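Local coordinates for protein regulator of nonsense transcripts 2 (Homo sapiens, PDB 4CEK) that takes part in nonsense-mediated mRNA decay as the factor UPF2, the crystallised part being its second MIF4G domain, an all-helical module, at residues A[20-25]-A[137-142]; A[112-117]-A[145-150]; A[129-134]-A[172-177]; A[153-158]-A[184-189]; A[215-220]-A[254-259]. All coordinates share one frame; numbering follows the deposited sequence.

Contact 1 (A[20-25]-A[137-142]); sequences NLIDLK and AAMDFC
The carbonyl oxygen of Asn20 is held by two arginine donors, a hydrogen bond from Arg174 NH2 and a weak one from Arg131 NH2, at the point where the chain leaves helix 13-19. Three residues on, Asp23 OD1 takes the backbone N-H of Lys25 in an Asx turn; N of Lys25 stands 3.2 Å from OD1 of Asp23, above the carboxylate plane, consistent with a bend beside Leu24, which points at helix 131-144. Leu24 carries the contact with its two methyls spread over one side of that helix. Its CD2 lies 3.7 Å from CG of Met139, the two chains crossing obliquely, while CD1 reaches SG of Cys142 at 3.8 Å and also approaches CB of Ala138. The small Ala138 and Cys142 leave room for a branched leucine, which is buried here and also touches Leu179. Met139, bent at chi3 (-66°), turns its end back so that CE meets CD1 of Ile22 at 4.2 Å, nearly at a right angle, a looser touch at the exposed margin. No hydrogen bond joins the two segments. The arrangement is that of an irregular N-terminal arm laid by apolar side chains over a helix of a MIF4G domain.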
# COMPACT_ATOMS: atom_id res chain seq x y z
N ASN A 20 5.39 3.73 -16.13
CA ASN A 20 5.54 5.01 -16.84
C ASN A 20 5.00 6.17 -16.04
O ASN A 20 3.81 6.52 -16.10
CB ASN A 20 4.92 4.95 -18.24
CG ASN A 20 5.74 4.09 -19.18
OD1 ASN A 20 5.22 3.20 -19.85
ND2 ASN A 20 7.06 4.31 -19.18
N LEU A 21 5.91 6.74 -15.26
CA LEU A 21 5.60 7.80 -14.33
C LEU A 21 5.99 9.12 -14.98
O LEU A 21 6.83 9.15 -15.89
CB LEU A 21 6.36 7.59 -13.00
CG LEU A 21 6.00 6.34 -12.16
CD1 LEU A 21 6.68 6.36 -10.81
CD2 LEU A 21 4.49 6.25 -11.98
N ILE A 22 5.35 10.20 -14.55
CA ILE A 22 5.77 11.52 -14.99
C ILE A 22 7.09 11.84 -14.29
O ILE A 22 7.24 11.63 -13.09
CB ILE A 22 4.72 12.60 -14.71
CG1 ILE A 22 3.52 12.44 -15.65
CG2 ILE A 22 5.31 13.99 -14.93
CD1 ILE A 22 2.95 13.76 -16.14
N ASP A 23 8.04 12.32 -15.09
CA ASP A 23 9.36 12.73 -14.60
C ASP A 23 9.26 14.14 -14.01
O ASP A 23 9.42 15.14 -14.71
CB ASP A 23 10.36 12.68 -15.75
CG ASP A 23 11.77 13.02 -15.32
OD1 ASP A 23 12.05 13.13 -14.10
OD2 ASP A 23 12.62 13.17 -16.22
N LEU A 24 8.97 14.22 -12.72
CA LEU A 24 8.89 15.50 -12.07
C LEU A 24 10.25 16.15 -11.88
O LEU A 24 10.30 17.35 -11.70
CB LEU A 24 8.22 15.40 -10.72
CG LEU A 24 6.79 14.91 -10.65
CD1 LEU A 24 6.33 15.19 -9.24
CD2 LEU A 24 5.86 15.56 -11.66
N LYS A 25 11.36 15.39 -11.92
CA LYS A 25 12.66 16.00 -11.56
C LYS A 25 13.08 17.07 -12.56
O LYS A 25 13.94 17.90 -12.25
CB LYS A 25 13.78 14.96 -11.35
CG LYS A 25 14.66 15.30 -10.14
CD LYS A 25 16.09 14.77 -10.23
CE LYS A 25 16.96 15.38 -9.12
NZ LYS A 25 18.43 15.31 -9.41
N ALA A 137 -2.29 15.97 -9.63
CA ALA A 137 -2.19 16.22 -8.20
C ALA A 137 -0.73 16.28 -7.75
O ALA A 137 -0.35 17.13 -6.92
CB ALA A 137 -2.96 15.15 -7.43
N ALA A 138 0.08 15.38 -8.29
CA ALA A 138 1.50 15.37 -8.05
C ALA A 138 2.19 16.65 -8.55
O ALA A 138 3.07 17.18 -7.87
CB ALA A 138 2.14 14.14 -8.69
N MET A 139 1.84 17.13 -9.74
CA MET A 139 2.46 18.35 -10.27
C MET A 139 2.06 19.54 -9.42
O MET A 139 2.89 20.35 -9.02
CB MET A 139 2.12 18.55 -11.74
CG MET A 139 2.91 17.63 -12.68
SD MET A 139 2.48 17.63 -14.45
CE MET A 139 0.83 16.95 -14.45
N ASP A 140 0.77 19.60 -9.08
CA ASP A 140 0.24 20.67 -8.25
C ASP A 140 0.94 20.74 -6.89
O ASP A 140 1.33 21.81 -6.43
CB ASP A 140 -1.29 20.47 -8.09
CG ASP A 140 -1.96 21.60 -7.33
OD1 ASP A 140 -1.34 22.68 -7.19
OD2 ASP A 140 -3.12 21.41 -6.88
N PHE A 141 1.10 19.59 -6.24
CA PHE A 141 1.72 19.54 -4.92
C PHE A 141 3.20 19.93 -5.01
O PHE A 141 3.71 20.71 -4.22
CB PHE A 141 1.59 18.14 -4.31
CG PHE A 141 2.07 18.06 -2.92
CD1 PHE A 141 3.39 17.84 -2.65
CD2 PHE A 141 1.21 18.32 -1.87
CE1 PHE A 141 3.87 17.83 -1.34
CE2 PHE A 141 1.67 18.32 -0.56
CZ PHE A 141 3.02 18.06 -0.30
N CYS A 142 3.87 19.37 -6.00
CA CYS A 142 5.30 19.55 -6.16
C CYS A 142 5.70 21.02 -6.46
O CYS A 142 6.82 21.43 -6.19
CB CYS A 142 5.78 18.61 -7.27
SG CYS A 142 7.51 18.14 -7.16

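Contact 2 (A[112-117]-A[145-150]); sequences SHLKLI and MNTKAN
The amide of Asn150 lies in the contact, with the carbonyl oxygen of Met145 at its edge, 5° out of the amide plane. The His113 ring stands apart, one face carrying CG2 of Ile117 within helix 110-124, 4.0 Å above its plane and offset toward the rim. The amide bond is short and fairly straight: ND2 of Asn150 donates to O of Met145 over 2.7 Å, on a lone pair, with 162° at the hydrogen. Asparagine suits this buried place because its N-H reaches back across the turn to a carbonyl that has just left helix 131-144. Leu114, its CG anti to the backbone N, rests CD2 against ND2 of Asn150 at 3.8 Å, so the fixed amide also serves as a surface for packing. An alanine here would remove the amide and would probably loosen both the Met145 carbonyl and the support for Leu114. Farther along, Ile117 holds CG1 in the crowded position between N and C (chi1 88°), which sends CD1 to CG of Met145 at 3.8 Å. The flexible Met145 bends at chi3 to bring CE within 3.9 Å of O of Ile117, and also touches Val118 and Phe121. This is helix 110-124 packed across the turn between two consecutive helices, a largely apolar seam as in helical-hairpin stacks of the MIF4G fold.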
# COMPACT_ATOMS: atom_id res chain seq x y z
N SER A 112 -1.19 30.91 6.33
CA SER A 112 -2.63 30.68 6.49
C SER A 112 -3.32 30.55 5.12
O SER A 112 -4.36 29.91 5.03
CB SER A 112 -3.29 31.79 7.30
OG SER A 112 -3.37 32.98 6.54
N HIS A 113 -2.76 31.15 4.07
CA HIS A 113 -3.32 30.99 2.72
C HIS A 113 -2.86 29.67 2.18
O HIS A 113 -3.65 28.93 1.64
CB HIS A 113 -2.91 32.16 1.80
CG HIS A 113 -3.34 31.99 0.34
ND1 HIS A 113 -2.45 31.73 -0.65
CD2 HIS A 113 -4.59 32.10 -0.28
CE1 HIS A 113 -3.10 31.66 -1.84
NE2 HIS A 113 -4.41 31.88 -1.61
N LEU A 114 -1.57 29.38 2.34
CA LEU A 114 -0.98 28.10 1.93
C LEU A 114 -1.61 26.91 2.65
O LEU A 114 -1.95 25.93 2.02
CB LEU A 114 0.52 28.10 2.20
CG LEU A 114 1.27 26.81 1.83
CD1 LEU A 114 1.40 26.70 0.31
CD2 LEU A 114 2.61 26.78 2.55
N LYS A 115 -1.78 27.01 3.96
CA LYS A 115 -2.55 25.99 4.69
C LYS A 115 -3.93 25.77 4.02
O LYS A 115 -4.36 24.64 3.78
CB LYS A 115 -2.72 26.38 6.17
CG LYS A 115 -3.34 25.29 7.04
CD LYS A 115 -4.29 25.82 8.11
CE LYS A 115 -4.68 24.70 9.06
NZ LYS A 115 -5.81 25.01 9.98
N LEU A 116 -4.61 26.87 3.71
CA LEU A 116 -5.95 26.79 3.12
C LEU A 116 -5.92 26.00 1.82
O LEU A 116 -6.76 25.13 1.64
CB LEU A 116 -6.57 28.18 2.91
CG LEU A 116 -8.05 28.25 2.48
CD1 LEU A 116 -8.89 27.20 3.21
CD2 LEU A 116 -8.66 29.64 2.68
N ILE A 117 -4.94 26.24 0.95
CA ILE A 117 -4.92 25.56 -0.32
C ILE A 117 -4.50 24.09 -0.17
O ILE A 117 -4.96 23.23 -0.92
CB ILE A 117 -4.08 26.28 -1.40
CG1 ILE A 117 -2.62 25.88 -1.37
CG2 ILE A 117 -4.20 27.80 -1.27
CD1 ILE A 117 -2.14 25.47 -2.75
N MET A 145 3.14 23.63 -3.09
CA MET A 145 2.81 23.21 -1.71
C MET A 145 3.91 22.49 -0.98
O MET A 145 3.76 22.20 0.19
CB MET A 145 1.58 22.30 -1.70
CG MET A 145 0.47 22.74 -2.62
SD MET A 145 -0.88 21.57 -2.65
CE MET A 145 -1.39 21.71 -0.96
N ASN A 146 5.01 22.19 -1.65
CA ASN A 146 6.08 21.45 -1.04
C ASN A 146 6.71 22.19 0.17
O ASN A 146 7.21 23.30 0.07
CB ASN A 146 7.14 21.10 -2.07
CG ASN A 146 8.06 20.03 -1.59
OD1 ASN A 146 7.83 19.45 -0.53
ND2 ASN A 146 9.12 19.75 -2.35
N THR A 147 6.69 21.52 1.31
CA THR A 147 6.99 22.14 2.59
C THR A 147 7.00 20.97 3.57
O THR A 147 6.05 20.18 3.59
CB THR A 147 5.88 23.11 2.98
OG1 THR A 147 6.07 24.35 2.28
CG2 THR A 147 5.85 23.34 4.47
N LYS A 148 8.10 20.83 4.30
CA LYS A 148 8.24 19.83 5.34
C LYS A 148 6.91 19.58 6.06
O LYS A 148 6.42 18.44 6.08
CB LYS A 148 9.32 20.24 6.35
CG LYS A 148 10.02 19.05 7.01
CD LYS A 148 10.54 19.39 8.40
CE LYS A 148 11.01 18.14 9.14
NZ LYS A 148 12.13 18.41 10.09
N ALA A 149 6.31 20.63 6.60
CA ALA A 149 5.02 20.52 7.28
C ALA A 149 3.92 19.94 6.38
O ALA A 149 3.00 19.25 6.85
CB ALA A 149 4.58 21.88 7.81
N ASN A 150 4.00 20.27 5.10
CA ASN A 150 3.00 19.85 4.13
C ASN A 150 3.23 18.41 3.67
O ASN A 150 2.27 17.72 3.32
CB ASN A 150 2.97 20.81 2.92
CG ASN A 150 2.17 22.09 3.20
OD1 ASN A 150 1.58 22.25 4.27
ND2 ASN A 150 2.12 22.99 2.20

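Contact 3 (A[129-134]-A[172-177]); sequences VNRDLI and YARLVA
The first turn of helix 131-144 comes up against the middle of helix 169-179, with CA of Ile134 lying 6.3 Å from CA of Leu175. Asn130 caps that first turn: its OD1 accepts from N of Leu133 at 2.8 Å, a role for which a short amide side chain is well suited. Ile134 is the apolar centre, each branch having its own partner. CG2 rests 4.0 Å from CD of Arg174, CG1 lies 4.1 Å from CB of Leu175, and CD1 comes to the edge of the Tyr172 ring. Leu175 returns the contact with CD1 close to the carbonyl oxygen of Ile134.

Beside this lies a pair of arginines. Arg131 is extended, and its CG sits 3.7 Å above the guanidinium plane of Arg174, offset toward the rim. Its NE is 3.5 Å from NH2 of Arg174; both are donors, so this is a meeting of like charges and not a bond. The two guanidinium planes stand 83° apart, the edge of Arg131 directed at a face of Arg174. Bending at chi3 turns the buried Arg174 head to partners that include a salt bridge with Asp135 and the carbonyls of Phe17 and Asn16, and the Asp135 carboxylate would probably offset part of the repulsion.

Around the contact, Tyr172 continues onto Phe219 of helix 210-225 and Leu158 of helix 148-159, while Val176 packs on Ala187 and Leu190, so helix 169-179 is enclosed by three further helices.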
# COMPACT_ATOMS: atom_id res chain seq x y z
N VAL A 129 -9.51 9.70 -9.08
CA VAL A 129 -9.74 8.30 -9.43
C VAL A 129 -9.28 7.89 -10.86
O VAL A 129 -9.69 6.85 -11.34
CB VAL A 129 -11.23 7.91 -9.18
CG1 VAL A 129 -11.56 8.00 -7.71
CG2 VAL A 129 -12.19 8.80 -9.96
N ASN A 130 -8.40 8.64 -11.52
CA ASN A 130 -7.70 8.07 -12.72
C ASN A 130 -6.25 8.52 -12.84
O ASN A 130 -5.80 9.37 -12.09
CB ASN A 130 -8.45 8.31 -14.05
CG ASN A 130 -8.51 9.80 -14.48
OD1 ASN A 130 -8.01 10.71 -13.82
ND2 ASN A 130 -9.13 10.02 -15.61
N ARG A 131 -5.52 7.89 -13.75
CA ARG A 131 -4.11 8.12 -13.97
C ARG A 131 -3.78 9.60 -14.24
O ARG A 131 -2.85 10.15 -13.67
CB ARG A 131 -3.68 7.26 -15.16
CG ARG A 131 -2.19 7.25 -15.46
CD ARG A 131 -1.92 6.81 -16.89
NE ARG A 131 -0.49 6.63 -17.15
CZ ARG A 131 0.03 6.27 -18.32
NH1 ARG A 131 -0.76 6.04 -19.38
NH2 ARG A 131 1.36 6.13 -18.44
N ASP A 132 -4.56 10.25 -15.11
CA ASP A 132 -4.31 11.67 -15.41
C ASP A 132 -4.60 12.55 -14.21
O ASP A 132 -3.78 13.42 -13.87
CB ASP A 132 -5.13 12.13 -16.64
CG ASP A 132 -4.73 11.37 -17.92
OD1 ASP A 132 -3.55 11.00 -18.10
OD2 ASP A 132 -5.62 11.14 -18.76
N LEU A 133 -5.74 12.36 -13.55
CA LEU A 133 -6.03 13.15 -12.34
C LEU A 133 -4.92 13.04 -11.25
O LEU A 133 -4.60 14.02 -10.60
CB LEU A 133 -7.38 12.78 -11.71
CG LEU A 133 -8.72 13.38 -12.19
CD1 LEU A 133 -9.84 12.73 -11.36
CD2 LEU A 133 -8.80 14.92 -12.07
N ILE A 134 -4.35 11.85 -11.03
CA ILE A 134 -3.44 11.66 -9.87
C ILE A 134 -2.06 12.23 -10.21
O ILE A 134 -1.40 12.79 -9.35
CB ILE A 134 -3.37 10.17 -9.37
CG1 ILE A 134 -2.89 10.09 -7.91
CG2 ILE A 134 -2.45 9.33 -10.23
CD1 ILE A 134 -3.89 10.58 -6.87
N TYR A 172 -3.10 6.40 -4.98
CA TYR A 172 -2.28 6.81 -3.87
C TYR A 172 -0.86 6.27 -3.93
O TYR A 172 0.09 7.01 -3.71
CB TYR A 172 -2.96 6.49 -2.58
CG TYR A 172 -4.09 7.43 -2.25
CD1 TYR A 172 -4.64 8.30 -3.22
CD2 TYR A 172 -4.64 7.45 -0.98
CE1 TYR A 172 -5.68 9.17 -2.90
CE2 TYR A 172 -5.67 8.31 -0.65
CZ TYR A 172 -6.19 9.17 -1.60
OH TYR A 172 -7.23 10.01 -1.21
N ALA A 173 -0.69 5.01 -4.31
CA ALA A 173 0.65 4.50 -4.53
C ALA A 173 1.36 5.19 -5.69
O ALA A 173 2.58 5.38 -5.66
CB ALA A 173 0.63 2.98 -4.74
N ARG A 174 0.64 5.49 -6.77
CA ARG A 174 1.25 6.16 -7.93
C ARG A 174 1.78 7.56 -7.54
O ARG A 174 2.90 7.92 -7.89
CB ARG A 174 0.27 6.30 -9.11
CG ARG A 174 0.99 6.42 -10.46
CD ARG A 174 0.02 6.50 -11.61
NE ARG A 174 0.51 7.34 -12.72
CZ ARG A 174 1.26 6.93 -13.74
NH1 ARG A 174 1.64 5.67 -13.85
NH2 ARG A 174 1.64 7.80 -14.68
N LEU A 175 0.97 8.32 -6.82
CA LEU A 175 1.35 9.62 -6.27
C LEU A 175 2.69 9.50 -5.54
O LEU A 175 3.66 10.16 -5.92
CB LEU A 175 0.28 10.13 -5.28
CG LEU A 175 0.41 11.59 -4.80
CD1 LEU A 175 0.48 12.56 -5.98
CD2 LEU A 175 -0.78 11.91 -3.92
N VAL A 176 2.75 8.59 -4.55
CA VAL A 176 3.92 8.43 -3.72
C VAL A 176 5.14 8.11 -4.58
O VAL A 176 6.18 8.71 -4.40
CB VAL A 176 3.71 7.35 -2.65
CG1 VAL A 176 5.04 6.98 -2.02
CG2 VAL A 176 2.70 7.84 -1.60
N ALA A 177 4.99 7.20 -5.53
CA ALA A 177 6.14 6.79 -6.34
C ALA A 177 6.55 7.89 -7.32
O ALA A 177 7.71 7.96 -7.76
CB ALA A 177 5.82 5.51 -7.08

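Contact 4 (A[153-158]-A[184-189]); sequences KLVRAL and SDVAED
Val155 points toward helix 185-203 and makes the innermost touches. Its CG2, beside the backbone N, lies 3.5 Å from the carbonyl oxygen of Val186 and 3.8 Å from CG1 of the same residue, so that the methyl presses on main chain and side chain together. The other methyl, CG1, anti to N, comes 3.8 Å from CB of Asp189, the two side chains crossing at about a right angle. A compact beta-branched residue fits: it fills the gap between helices without a long flexible end, and Asp189 offers only its CB to the seam.

Leu154 reinforces this more loosely, its CD2 standing 4.5 Å from CG1 of Val186. Behind them Leu154 packs on Leu122, Leu125 and Leu179, and Leu158 of the same helix on Tyr172 and Val176 of helix 169-179. A salt bridge from Asp185 OD2 to Arg151 NE ties the two helices together just beside the apolar patch.

The short axes pass 9.5 Å apart and cross at -44°, both running in broadly the same direction. Broadly parallel packing of helices next but one in the chain, here with helix 169-179 between them, is what stacked helical hairpins give in alpha-solenoid domains such as MIF4G.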
# COMPACT_ATOMS: atom_id res chain seq x y z
N LYS A 153 1.64 16.31 6.35
CA LYS A 153 0.20 16.27 6.21
C LYS A 153 -0.20 15.37 5.04
O LYS A 153 -1.18 14.66 5.16
CB LYS A 153 -0.37 17.68 6.03
CG LYS A 153 -0.86 18.31 7.32
CD LYS A 153 -1.04 19.84 7.23
CE LYS A 153 -2.45 20.29 7.64
NZ LYS A 153 -2.86 20.06 9.07
N LEU A 154 0.53 15.40 3.94
CA LEU A 154 0.22 14.53 2.80
C LEU A 154 0.28 13.07 3.24
O LEU A 154 -0.70 12.35 3.16
CB LEU A 154 1.19 14.74 1.65
CG LEU A 154 0.98 13.82 0.44
CD1 LEU A 154 -0.48 13.78 -0.00
CD2 LEU A 154 1.93 14.12 -0.72
N VAL A 155 1.44 12.66 3.76
CA VAL A 155 1.67 11.30 4.25
C VAL A 155 0.52 10.84 5.14
O VAL A 155 -0.02 9.75 4.97
CB VAL A 155 3.01 11.22 5.01
CG1 VAL A 155 3.05 9.98 5.89
CG2 VAL A 155 4.19 11.23 4.06
N ARG A 156 0.08 11.71 6.04
CA ARG A 156 -0.95 11.33 6.98
C ARG A 156 -2.32 11.22 6.33
O ARG A 156 -3.14 10.38 6.71
CB ARG A 156 -0.98 12.32 8.15
CG ARG A 156 0.26 12.24 9.02
CD ARG A 156 0.27 13.34 10.08
NE ARG A 156 1.61 13.57 10.61
CZ ARG A 156 1.90 14.29 11.70
NH1 ARG A 156 0.96 14.87 12.42
NH2 ARG A 156 3.16 14.42 12.08
N ALA A 157 -2.59 12.06 5.33
CA ALA A 157 -3.84 11.95 4.58
C ALA A 157 -3.85 10.71 3.70
O ALA A 157 -4.88 10.07 3.57
CB ALA A 157 -4.11 13.19 3.74
N LEU A 158 -2.72 10.37 3.10
CA LEU A 158 -2.61 9.12 2.36
C LEU A 158 -2.85 7.90 3.28
O LEU A 158 -3.54 6.98 2.90
CB LEU A 158 -1.25 9.02 1.69
CG LEU A 158 -0.95 10.13 0.69
CD1 LEU A 158 0.37 9.86 -0.01
CD2 LEU A 158 -2.08 10.20 -0.32
N SER A 184 11.79 12.02 -1.54
CA SER A 184 11.70 10.64 -1.10
C SER A 184 10.97 10.44 0.26
O SER A 184 10.30 9.43 0.41
CB SER A 184 13.12 10.04 -1.05
OG SER A 184 13.87 10.57 0.02
N ASP A 185 11.09 11.40 1.20
CA ASP A 185 10.54 11.27 2.60
C ASP A 185 9.03 10.99 2.71
O ASP A 185 8.53 10.55 3.74
CB ASP A 185 10.86 12.51 3.41
CG ASP A 185 10.37 13.77 2.73
OD1 ASP A 185 10.51 13.85 1.48
OD2 ASP A 185 9.85 14.66 3.45
N VAL A 186 8.29 11.27 1.66
CA VAL A 186 6.91 10.88 1.64
C VAL A 186 6.83 9.35 1.62
O VAL A 186 6.11 8.76 2.44
CB VAL A 186 6.23 11.47 0.42
CG1 VAL A 186 4.83 10.87 0.30
CG2 VAL A 186 6.22 13.01 0.57
N ALA A 187 7.60 8.72 0.73
CA ALA A 187 7.65 7.25 0.65
C ALA A 187 8.13 6.66 1.98
O ALA A 187 7.48 5.77 2.54
CB ALA A 187 8.57 6.82 -0.48
N GLU A 188 9.20 7.24 2.52
CA GLU A 188 9.83 6.70 3.71
C GLU A 188 8.85 6.68 4.86
O GLU A 188 8.80 5.72 5.59
CB GLU A 188 11.01 7.55 4.17
CG GLU A 188 11.94 8.16 3.12
CD GLU A 188 12.87 7.15 2.53
OE1 GLU A 188 12.75 5.96 2.92
OE2 GLU A 188 13.72 7.56 1.69
N ASP A 189 8.11 7.76 5.05
CA ASP A 189 7.25 7.90 6.21
C ASP A 189 6.02 6.98 6.07
O ASP A 189 5.64 6.32 7.03
CB ASP A 189 6.74 9.35 6.39
CG ASP A 189 7.74 10.27 7.12
OD1 ASP A 189 8.93 9.93 7.25
OD2 ASP A 189 7.31 11.37 7.55

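Contact 5 (A[215-220]-A[254-259]); sequences KTVRFI and CTLLET
This is a helix-to-helix contact close to the centre of the molecule, where helix 210-225 lies beside helix 247-266. The segment axes come within 8.5 Å and cross at -30°, and the beta-branched Val217, Thr255 and Thr259 lie at the interface. CG1 of Val217, anti to its backbone N, lies 3.3 Å from N and 3.5 Å from CB of Leu256. Such near-parallel helices two apart in the chain, with helix 231-243 between, belong to the alpha-solenoid layering of the MIF4G fold.

Arg218 runs along the margin. Its CG meets CG2 of Thr255 at 3.5 Å, and a bend at chi3 brings the guanidinium back so that the same methyl sits 3.7 Å above the centre of its plane, while Glu258 OE1 stays beyond salt-bridge range. OG1 of Thr255 bonds to Glu251 O, which probably helps hold CG2 turned toward Arg218. Thr259 OG1 donates to Thr255 O at 2.8 Å, a second grip on that carbonyl beside the backbone N of Thr259. CG2 of Thr259 lies 3.5 Å from O of Arg218. An alanine in place of Thr259 would remove the hydroxyl and CG2 and would probably lose the second bond and weaken the fit against Arg218.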
# COMPACT_ATOMS: atom_id res chain seq x y z
N LYS A 215 -7.03 -3.56 4.07
CA LYS A 215 -6.63 -2.26 3.58
C LYS A 215 -5.12 -2.08 3.75
O LYS A 215 -4.43 -1.69 2.79
CB LYS A 215 -7.33 -1.12 4.34
CG LYS A 215 -7.01 0.30 3.81
CD LYS A 215 -6.96 1.41 4.88
CE LYS A 215 -5.73 1.31 5.79
NZ LYS A 215 -4.55 2.20 5.49
N THR A 216 -4.59 -2.34 4.95
CA THR A 216 -3.16 -2.17 5.18
C THR A 216 -2.37 -3.03 4.21
O THR A 216 -1.44 -2.55 3.58
CB THR A 216 -2.74 -2.54 6.61
OG1 THR A 216 -3.33 -1.64 7.55
CG2 THR A 216 -1.25 -2.49 6.77
N VAL A 217 -2.75 -4.31 4.10
CA VAL A 217 -2.01 -5.26 3.28
C VAL A 217 -2.16 -4.93 1.81
O VAL A 217 -1.19 -5.05 1.08
CB VAL A 217 -2.43 -6.73 3.58
CG1 VAL A 217 -2.20 -7.61 2.37
CG2 VAL A 217 -1.65 -7.27 4.77
N ARG A 218 -3.33 -4.47 1.37
CA ARG A 218 -3.48 -4.03 -0.04
C ARG A 218 -2.59 -2.82 -0.39
O ARG A 218 -1.99 -2.78 -1.47
CB ARG A 218 -4.93 -3.68 -0.39
CG ARG A 218 -5.85 -4.90 -0.49
CD ARG A 218 -7.20 -4.52 -1.06
NE ARG A 218 -8.28 -5.28 -0.43
CZ ARG A 218 -8.83 -6.40 -0.92
NH1 ARG A 218 -8.41 -6.92 -2.08
NH2 ARG A 218 -9.81 -7.00 -0.25
N PHE A 219 -2.49 -1.86 0.54
CA PHE A 219 -1.67 -0.66 0.34
C PHE A 219 -0.21 -1.07 0.21
O PHE A 219 0.42 -0.70 -0.74
CB PHE A 219 -1.87 0.34 1.50
CG PHE A 219 -1.74 1.81 1.11
CD1 PHE A 219 -1.09 2.22 -0.08
CD2 PHE A 219 -2.28 2.81 1.94
CE1 PHE A 219 -0.98 3.56 -0.42
CE2 PHE A 219 -2.15 4.16 1.61
CZ PHE A 219 -1.50 4.53 0.42
N ILE A 220 0.27 -1.96 1.06
CA ILE A 220 1.62 -2.49 0.91
C ILE A 220 1.83 -3.17 -0.45
O ILE A 220 2.91 -3.06 -1.11
CB ILE A 220 1.98 -3.47 2.05
CG1 ILE A 220 2.08 -2.68 3.37
CG2 ILE A 220 3.27 -4.18 1.72
CD1 ILE A 220 2.19 -3.46 4.68
N CYS A 254 -3.43 -13.92 1.70
CA CYS A 254 -4.11 -14.18 0.43
C CYS A 254 -4.45 -12.88 -0.22
O CYS A 254 -4.30 -12.74 -1.45
CB CYS A 254 -5.38 -15.09 0.61
SG CYS A 254 -4.98 -16.82 1.11
N THR A 255 -4.91 -11.91 0.58
CA THR A 255 -5.03 -10.51 0.10
C THR A 255 -3.69 -9.96 -0.44
O THR A 255 -3.63 -9.41 -1.55
CB THR A 255 -5.52 -9.58 1.17
OG1 THR A 255 -6.67 -10.16 1.79
CG2 THR A 255 -5.86 -8.21 0.56
N LEU A 256 -2.61 -10.16 0.32
CA LEU A 256 -1.31 -9.68 -0.14
C LEU A 256 -0.99 -10.28 -1.48
O LEU A 256 -0.59 -9.56 -2.41
CB LEU A 256 -0.18 -10.01 0.87
CG LEU A 256 1.25 -9.50 0.59
CD1 LEU A 256 1.21 -7.98 0.40
CD2 LEU A 256 2.17 -9.86 1.74
N LEU A 257 -1.15 -11.60 -1.60
CA LEU A 257 -0.78 -12.29 -2.87
C LEU A 257 -1.69 -11.93 -4.07
O LEU A 257 -1.23 -11.85 -5.20
CB LEU A 257 -0.70 -13.81 -2.68
CG LEU A 257 0.39 -14.33 -1.73
CD1 LEU A 257 0.10 -15.77 -1.22
CD2 LEU A 257 1.69 -14.23 -2.49
N GLU A 258 -2.96 -11.68 -3.83
CA GLU A 258 -3.85 -11.17 -4.87
C GLU A 258 -3.40 -9.78 -5.38
O GLU A 258 -3.57 -9.45 -6.55
CB GLU A 258 -5.27 -11.02 -4.36
CG GLU A 258 -6.11 -12.28 -4.19
CD GLU A 258 -7.50 -11.92 -3.65
OE1 GLU A 258 -8.06 -10.88 -4.12
OE2 GLU A 258 -8.01 -12.61 -2.73
N THR A 259 -2.86 -8.96 -4.48
CA THR A 259 -2.49 -7.61 -4.81
C THR A 259 -1.15 -7.62 -5.56
O THR A 259 -1.04 -6.95 -6.54
CB THR A 259 -2.44 -6.71 -3.53
OG1 THR A 259 -3.67 -6.84 -2.78
CG2 THR A 259 -2.24 -5.22 -3.90

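From the N terminus, contact 1 closes the longest loop, bringing the arm after helix 13-19 back to helix 131-144. Contact 2 starts inside that loop and ends beyond it, so the two cross; contact 3 crosses both as it ties helix 131-144 to helix 169-179. Contact 4 then crosses contact 3, linking helix 148-159 to helix 185-203, in series after contacts 1 and 2. Contact 5 follows all the others and joins helices 210-225 and 247-266. Phe141 of contact 1 touches contacts 2 and 4, while Phe219 of contact 5 reaches Tyr172 of contact 3 and Leu158 of contact 4, making the layers continuous.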